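Local coordinates for protein putative esterase (PDB 7C4D) that probably hydrolyses carboxylic ester bonds, as a marine bacterial esterase built on the alpha/beta hydrolase fold, at residues S130-V133 and K134-K138; I192-I195 and E196-I200. One frame throughout, in Å; residues are numbered along the deposited sequence.

Interaction 1: S130-V133 and K134-K138; sequences SPNV and KTHKK
Two donors of His-136 grip the carbonyl oxygen of Asn-132: its backbone N gives the helical bond at 3.1 Å, and ring atom ND1 adds a second at 3.0 Å from Asn-132 O. They arrive from opposite faces of the carbonyl plane, and the oxygen lies at the edge of the imidazole, close to the ring plane. This helps hold the ring's rotation, with ND1 acting as the donor. The Asn-132 amide stands nearly perpendicular to the imidazole, 83° between planes; OD1 comes within 3.2 Å of His-136 ND1 at an angle too poor for a bond. The ring lies near, without touching, the probable Ser-His-Asp triad of this alpha/beta hydrolase; a bound acetate, probably from the crystallisation liquor, sits beside it.

Pro-131 O is also doubly held. Thr-135 N reaches it from above the carbonyl plane, while Thr-135 OG1 lies in that plane, 3.0 Å from Pro-131 O; with chi1 at -67°, the hydroxyl is swung beside its own backbone N.

These bonds form the N-terminal start of helix 131-144. Ser-130 is its N-cap, OG accepting an almost straight bond from Val-133 N (3.1 Å, 170°) and also bonding to Asp-127 O. Lys-134 N closes onto Ser-130 O, and the Lys-134 methylenes lie over that oxygen. Val-133 and Lys-137 run side by side, CG1 of Val-133 4.0 Å from NZ of Lys-137.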
ATOM      1  N   SER A 130     -13.220   7.766 -12.403  1.00 75.59           N
ATOM      2  CA  SER A 130     -13.131   6.652 -11.485  1.00 69.99           C
ATOM      3  C   SER A 130     -13.311   7.169 -10.064  1.00 80.68           C
ATOM      4  O   SER A 130     -12.848   8.265  -9.747  1.00 78.18           O
ATOM      5  CB  SER A 130     -11.811   5.910 -11.672  1.00 68.05           C
ATOM      6  OG  SER A 130     -10.721   6.547 -11.004  1.00 62.61           O
ATOM      7  N   PRO A 131     -13.992   6.405  -9.182  1.00 82.74           N
ATOM      8  CA  PRO A 131     -14.009   6.698  -7.745  1.00 84.66           C
ATOM      9  C   PRO A 131     -12.651   6.593  -7.044  1.00 85.85           C
ATOM     10  O   PRO A 131     -12.471   7.147  -5.965  1.00 84.63           O
ATOM     11  CB  PRO A 131     -14.973   5.649  -7.167  1.00 98.54           C
ATOM     12  CG  PRO A 131     -15.769   5.159  -8.360  1.00 94.86           C
ATOM     13  CD  PRO A 131     -14.816   5.242  -9.533  1.00 84.46           C
ATOM     14  N   ASN A 132     -11.694   5.873  -7.645  1.00 78.39           N
ATOM     15  CA  ASN A 132     -10.340   5.860  -7.119  1.00 70.41           C
ATOM     16  C   ASN A 132      -9.764   7.274  -7.169  1.00 72.23           C
ATOM     17  O   ASN A 132      -9.357   7.802  -6.130  1.00 70.46           O
ATOM     18  CB  ASN A 132      -9.407   4.886  -7.848  1.00 78.03           C
ATOM     19  CG  ASN A 132      -8.037   4.742  -7.203  1.00 80.21           C
ATOM     20  OD1 ASN A 132      -7.823   5.123  -6.053  1.00 86.17           O
ATOM     21  ND2 ASN A 132      -7.093   4.155  -7.923  1.00 93.81           N
ATOM     22  N   VAL A 133      -9.737   7.870  -8.376  1.00 63.01           N
ATOM     23  CA  VAL A 133      -9.136   9.178  -8.577  1.00 61.61           C
ATOM     24  C   VAL A 133      -9.911  10.218  -7.768  1.00 64.59           C
ATOM     25  O   VAL A 133      -9.299  11.027  -7.072  1.00 67.98           O
ATOM     26  CB  VAL A 133      -8.999   9.551 -10.060  1.00 62.77           C
ATOM     27  CG1 VAL A 133      -8.576  10.997 -10.230  1.00 63.56           C
ATOM     28  CG2 VAL A 133      -8.038   8.617 -10.792  1.00 58.02           C
ATOM     29  N   LYS A 134     -11.243  10.096  -7.753  1.00 63.64           N
ATOM     30  CA  LYS A 134     -12.124  11.053  -7.102  1.00 61.09           C
ATOM     31  C   LYS A 134     -11.868  11.074  -5.606  1.00 64.84           C
ATOM     32  O   LYS A 134     -11.781  12.145  -5.003  1.00 68.60           O
ATOM     33  CB  LYS A 134     -13.591  10.722  -7.370  1.00 67.97           C
ATOM     34  CG  LYS A 134     -14.135  11.210  -8.700  1.00 83.61           C
ATOM     35  CD  LYS A 134     -15.363  10.446  -9.174  1.00 98.56           C
ATOM     36  CE  LYS A 134     -16.194  11.231 -10.173  1.00105.08           C
ATOM     37  NZ  LYS A 134     -15.507  12.461 -10.642  1.00 97.75           N
ATOM     38  N   THR A 135     -11.753   9.884  -5.015  1.00 67.80           N
ATOM     39  CA  THR A 135     -11.631   9.768  -3.571  1.00 61.63           C
ATOM     40  C   THR A 135     -10.281  10.312  -3.147  1.00 56.78           C
ATOM     41  O   THR A 135     -10.204  11.004  -2.145  1.00 60.74           O
ATOM     42  CB  THR A 135     -12.004   8.371  -3.065  1.00 68.25           C
ATOM     43  OG1 THR A 135     -13.403   8.295  -3.329  1.00 77.55           O
ATOM     44  CG2 THR A 135     -11.816   8.164  -1.581  1.00 73.47           C
ATOM     45  N   HIS A 136      -9.245  10.041  -3.945  1.00 62.33           N
ATOM     46  CA  HIS A 136      -7.920  10.570  -3.657  1.00 64.87           C
ATOM     47  C   HIS A 136      -7.922  12.095  -3.729  1.00 63.33           C
ATOM     48  O   HIS A 136      -7.369  12.745  -2.845  1.00 62.40           O
ATOM     49  CB  HIS A 136      -6.843   9.831  -4.463  1.00 72.69           C
ATOM     50  CG  HIS A 136      -6.513   8.538  -3.792  1.00 86.47           C
ATOM     51  ND1 HIS A 136      -7.337   7.433  -3.879  1.00 93.57           N
ATOM     52  CD2 HIS A 136      -5.529   8.198  -2.936  1.00 88.25           C
ATOM     53  CE1 HIS A 136      -6.852   6.462  -3.138  1.00 85.31           C
ATOM     54  NE2 HIS A 136      -5.756   6.908  -2.541  1.00 87.28           N
ATOM     55  N   LYS A 137      -8.592  12.653  -4.746  1.00 71.68           N
ATOM     56  CA  LYS A 137      -8.698  14.096  -4.938  1.00 68.54           C
ATOM     57  C   LYS A 137      -9.314  14.750  -3.700  1.00 63.62           C
ATOM     58  O   LYS A 137      -8.796  15.742  -3.194  1.00 76.18           O
ATOM     59  CB  LYS A 137      -9.484  14.419  -6.213  1.00 65.93           C
ATOM     60  CG  LYS A 137      -8.751  14.171  -7.521  1.00 66.16           C
ATOM     61  CD  LYS A 137      -7.385  14.819  -7.578  1.00 81.33           C
ATOM     62  CE  LYS A 137      -7.163  15.574  -8.873  1.00 90.00           C
ATOM     63  NZ  LYS A 137      -7.917  14.948  -9.988  1.00 87.54           N
ATOM     64  N   LYS A 138     -10.408  14.175  -3.206  1.00 61.51           N
ATOM     65  CA  LYS A 138     -11.030  14.599  -1.958  1.00 66.17           C
ATOM     66  C   LYS A 138     -10.046  14.573  -0.783  1.00 74.57           C
ATOM     67  O   LYS A 138      -9.799  15.614  -0.185  1.00 65.96           O
ATOM     68  CB  LYS A 138     -12.284  13.768  -1.694  1.00 68.72           C
ATOM     69  CG  LYS A 138     -13.410  13.978  -2.700  1.00 87.06           C
ATOM     70  CD  LYS A 138     -14.543  12.985  -2.541  1.00105.31           C
ATOM     71  CE  LYS A 138     -15.108  12.950  -1.133  1.00114.38           C
ATOM     72  NZ  LYS A 138     -15.463  11.572  -0.718  1.00125.23           N
TER

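Interaction 2: I192-I195 and E196-I200; sequences IDSI and EKNII
Polar side-chain contact is concentrated where Asn-198 folds back on Ser-194. The amide nitrogen ND2 of Asn-198 donates to Ser-194 O in a bond modelled implausibly short, so its exact length is doubtful. With chi1 at -75°, CG of Asn-198 sits beside its own backbone N, which turns the amide back toward the end of the preceding helix. ND2 is also 3.2 Å from Ser-194 OG, but the angle is wrong for a bond; both atoms instead bond to Asp-67 O, while OD1 of Asn-198 accepts from Met-69 N and Asn-201 ND2.

The backbone bonds record how helix 192-196 ends. Two regular helical links come first: Glu-196 N to Ile-192 O at 3.0 Å, and Lys-197 N to Asp-193 O, also 3.0 Å. At Lys-197 the backbone departs from the helical path, and Asn-198 N shifts to Ile-195 O, a three-residue step at 3.0 Å with the donor well above the carbonyl plane. The chain is kinked here between two short helices, part of what is probably the cap inserted between core strands 113-119 and 217-222. Asn-198 stands at the N-cap position of helix 199-203, but its side chain does not cap it.

Charged groups meet more loosely. Lys-197 crosses Asp-193 through its methylenes, CE lying 3.8 Å from Asp-193 OD2, whereas Lys-197 NZ stays 4.8 Å from that oxygen and forms no salt bridge. Glu-196 OE1 is 4.6 Å from Asp-193 OD1, a like-charge approach that a long, weak ion pair from Lys-144 to OE1 may ease.

Away from the turn, the buried Ile-195 packs on Tyr-33 and Met-69, while Ile-199 and the Glu-196 side chain rest on Ile-140 of helix 131-144.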
ATOM      1  N   ILE A 192       2.534  15.231   2.351  1.00 55.58           N
ATOM      2  CA  ILE A 192       1.304  15.555   1.640  1.00 64.80           C
ATOM      3  C   ILE A 192       1.609  16.300   0.334  1.00 65.23           C
ATOM      4  O   ILE A 192       0.941  16.097  -0.673  1.00 68.23           O
ATOM      5  CB  ILE A 192       0.360  16.345   2.569  1.00 66.00           C
ATOM      6  CG1 ILE A 192       0.270  15.654   3.932  1.00 66.59           C
ATOM      7  CG2 ILE A 192      -1.000  16.610   1.936  1.00 76.08           C
ATOM      8  CD1 ILE A 192      -1.092  15.648   4.556  1.00 71.85           C
ATOM      9  N   ASP A 193       2.647  17.133   0.333  1.00 61.35           N
ATOM     10  CA  ASP A 193       2.965  17.915  -0.846  1.00 66.55           C
ATOM     11  C   ASP A 193       3.433  17.010  -1.979  1.00 62.42           C
ATOM     12  O   ASP A 193       2.985  17.169  -3.124  1.00 54.60           O
ATOM     13  CB  ASP A 193       3.985  19.026  -0.570  1.00 76.48           C
ATOM     14  CG  ASP A 193       4.071  20.005  -1.733  1.00 85.53           C
ATOM     15  OD1 ASP A 193       3.057  20.700  -1.989  1.00 86.50           O
ATOM     16  OD2 ASP A 193       5.122  20.028  -2.412  1.00 87.38           O
ATOM     17  N   SER A 194       4.376  16.112  -1.669  1.00 54.57           N
ATOM     18  CA  SER A 194       4.859  15.177  -2.672  1.00 54.01           C
ATOM     19  C   SER A 194       3.706  14.301  -3.176  1.00 57.34           C
ATOM     20  O   SER A 194       3.583  14.050  -4.378  1.00 52.33           O
ATOM     21  CB  SER A 194       6.045  14.364  -2.190  1.00 59.50           C
ATOM     22  OG  SER A 194       6.367  13.304  -3.099  1.00 56.44           O
ATOM     23  N   ILE A 195       2.836  13.874  -2.256  1.00 58.17           N
ATOM     24  CA  ILE A 195       1.699  13.031  -2.626  1.00 61.20           C
ATOM     25  C   ILE A 195       0.835  13.744  -3.680  1.00 60.58           C
ATOM     26  O   ILE A 195       0.552  13.177  -4.737  1.00 61.77           O
ATOM     27  CB  ILE A 195       0.890  12.579  -1.385  1.00 54.15           C
ATOM     28  CG1 ILE A 195       1.646  11.575  -0.505  1.00 54.24           C
ATOM     29  CG2 ILE A 195      -0.469  12.054  -1.774  1.00 49.73           C
ATOM     30  CD1 ILE A 195       0.955  11.273   0.821  1.00 62.86           C
ATOM     31  N   GLU A 196       0.439  14.989  -3.384  1.00 62.66           N
ATOM     32  CA  GLU A 196      -0.377  15.822  -4.265  1.00 64.01           C
ATOM     33  C   GLU A 196       0.273  15.975  -5.633  1.00 56.34           C
ATOM     34  O   GLU A 196      -0.388  15.773  -6.643  1.00 64.25           O
ATOM     35  CB  GLU A 196      -0.659  17.200  -3.673  1.00 65.92           C
ATOM     36  CG  GLU A 196      -1.614  18.024  -4.525  1.00 90.69           C
ATOM     37  CD  GLU A 196      -2.094  19.344  -3.934  1.00104.57           C
ATOM     38  OE1 GLU A 196      -1.233  20.192  -3.604  1.00112.43           O
ATOM     39  OE2 GLU A 196      -3.329  19.528  -3.805  1.00103.69           O
ATOM     40  N   LYS A 197       1.572  16.283  -5.663  1.00 54.44           N
ATOM     41  CA  LYS A 197       2.249  16.518  -6.925  1.00 62.77           C
ATOM     42  C   LYS A 197       2.710  15.203  -7.553  1.00 69.32           C
ATOM     43  O   LYS A 197       3.580  15.234  -8.434  1.00 68.74           O
ATOM     44  CB  LYS A 197       3.446  17.459  -6.734  1.00 77.83           C
ATOM     45  CG  LYS A 197       3.103  18.840  -6.185  1.00 87.58           C
ATOM     46  CD  LYS A 197       4.248  19.818  -6.253  1.00 95.77           C
ATOM     47  CE  LYS A 197       3.842  21.197  -5.784  1.00101.65           C
ATOM     48  NZ  LYS A 197       4.528  22.247  -6.570  1.00110.00           N
ATOM     49  N   ASN A 198       2.158  14.066  -7.085  1.00 63.77           N
ATOM     50  CA  ASN A 198       2.452  12.781  -7.702  1.00 57.44           C
ATOM     51  C   ASN A 198       1.182  11.967  -7.962  1.00 57.48           C
ATOM     52  O   ASN A 198       1.287  10.778  -8.299  1.00 55.10           O
ATOM     53  CB  ASN A 198       3.406  11.913  -6.867  1.00 52.65           C
ATOM     54  CG  ASN A 198       4.843  12.357  -6.916  1.00 55.03           C
ATOM     55  OD1 ASN A 198       5.646  11.817  -7.684  1.00 47.49           O
ATOM     56  ND2 ASN A 198       5.160  13.345  -6.088  1.00 55.35           N
ATOM     57  N   ILE A 199       0.003  12.586  -7.806  1.00 50.76           N
ATOM     58  CA  ILE A 199      -1.261  11.868  -7.968  1.00 59.78           C
ATOM     59  C   ILE A 199      -1.414  11.207  -9.348  1.00 60.33           C
ATOM     60  O   ILE A 199      -2.064  10.178  -9.481  1.00 58.59           O
ATOM     61  CB  ILE A 199      -2.482  12.738  -7.597  1.00 63.99           C
ATOM     62  CG1 ILE A 199      -3.724  11.885  -7.318  1.00 75.26           C
ATOM     63  CG2 ILE A 199      -2.753  13.824  -8.637  1.00 69.53           C
ATOM     64  CD1 ILE A 199      -3.682  11.105  -6.007  1.00 81.69           C
ATOM     65  N   ILE A 200      -0.840  11.798 -10.393  1.00 59.79           N
ATOM     66  CA  ILE A 200      -0.909  11.194 -11.712  1.00 62.65           C
ATOM     67  C   ILE A 200      -0.017   9.941 -11.755  1.00 60.80           C
ATOM     68  O   ILE A 200      -0.388   8.929 -12.344  1.00 51.80           O
ATOM     69  CB  ILE A 200      -0.561  12.252 -12.797  1.00 65.16           C
ATOM     70  CG1 ILE A 200      -1.616  13.361 -12.887  1.00 60.54           C
ATOM     71  CG2 ILE A 200      -0.265  11.634 -14.164  1.00 51.72           C
ATOM     72  CD1 ILE A 200      -3.039  12.852 -12.935  1.00 68.56           C
TER

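In the fold
Interactions 1 and 2 lie about 13 Å apart between centres and meet where CB of His-136 packs 3.7 Å from CD1 of Ile-199. Each mixes buried and exposed residues, but interaction 1 begins a helix, the long 131-144, whereas interaction 2 joins the end of one short helix to the start of another. In both, side chains bond to backbone carbonyls of the previous turn. In interaction 1 these bonds reinforce regular helical ones; in interaction 2 the side-chain bond accompanies the break. The buried faces come together, with Met-203 of helix 199-203 touching Asn-132, Val-133 and His-136, while lysines occupy exposed positions in each.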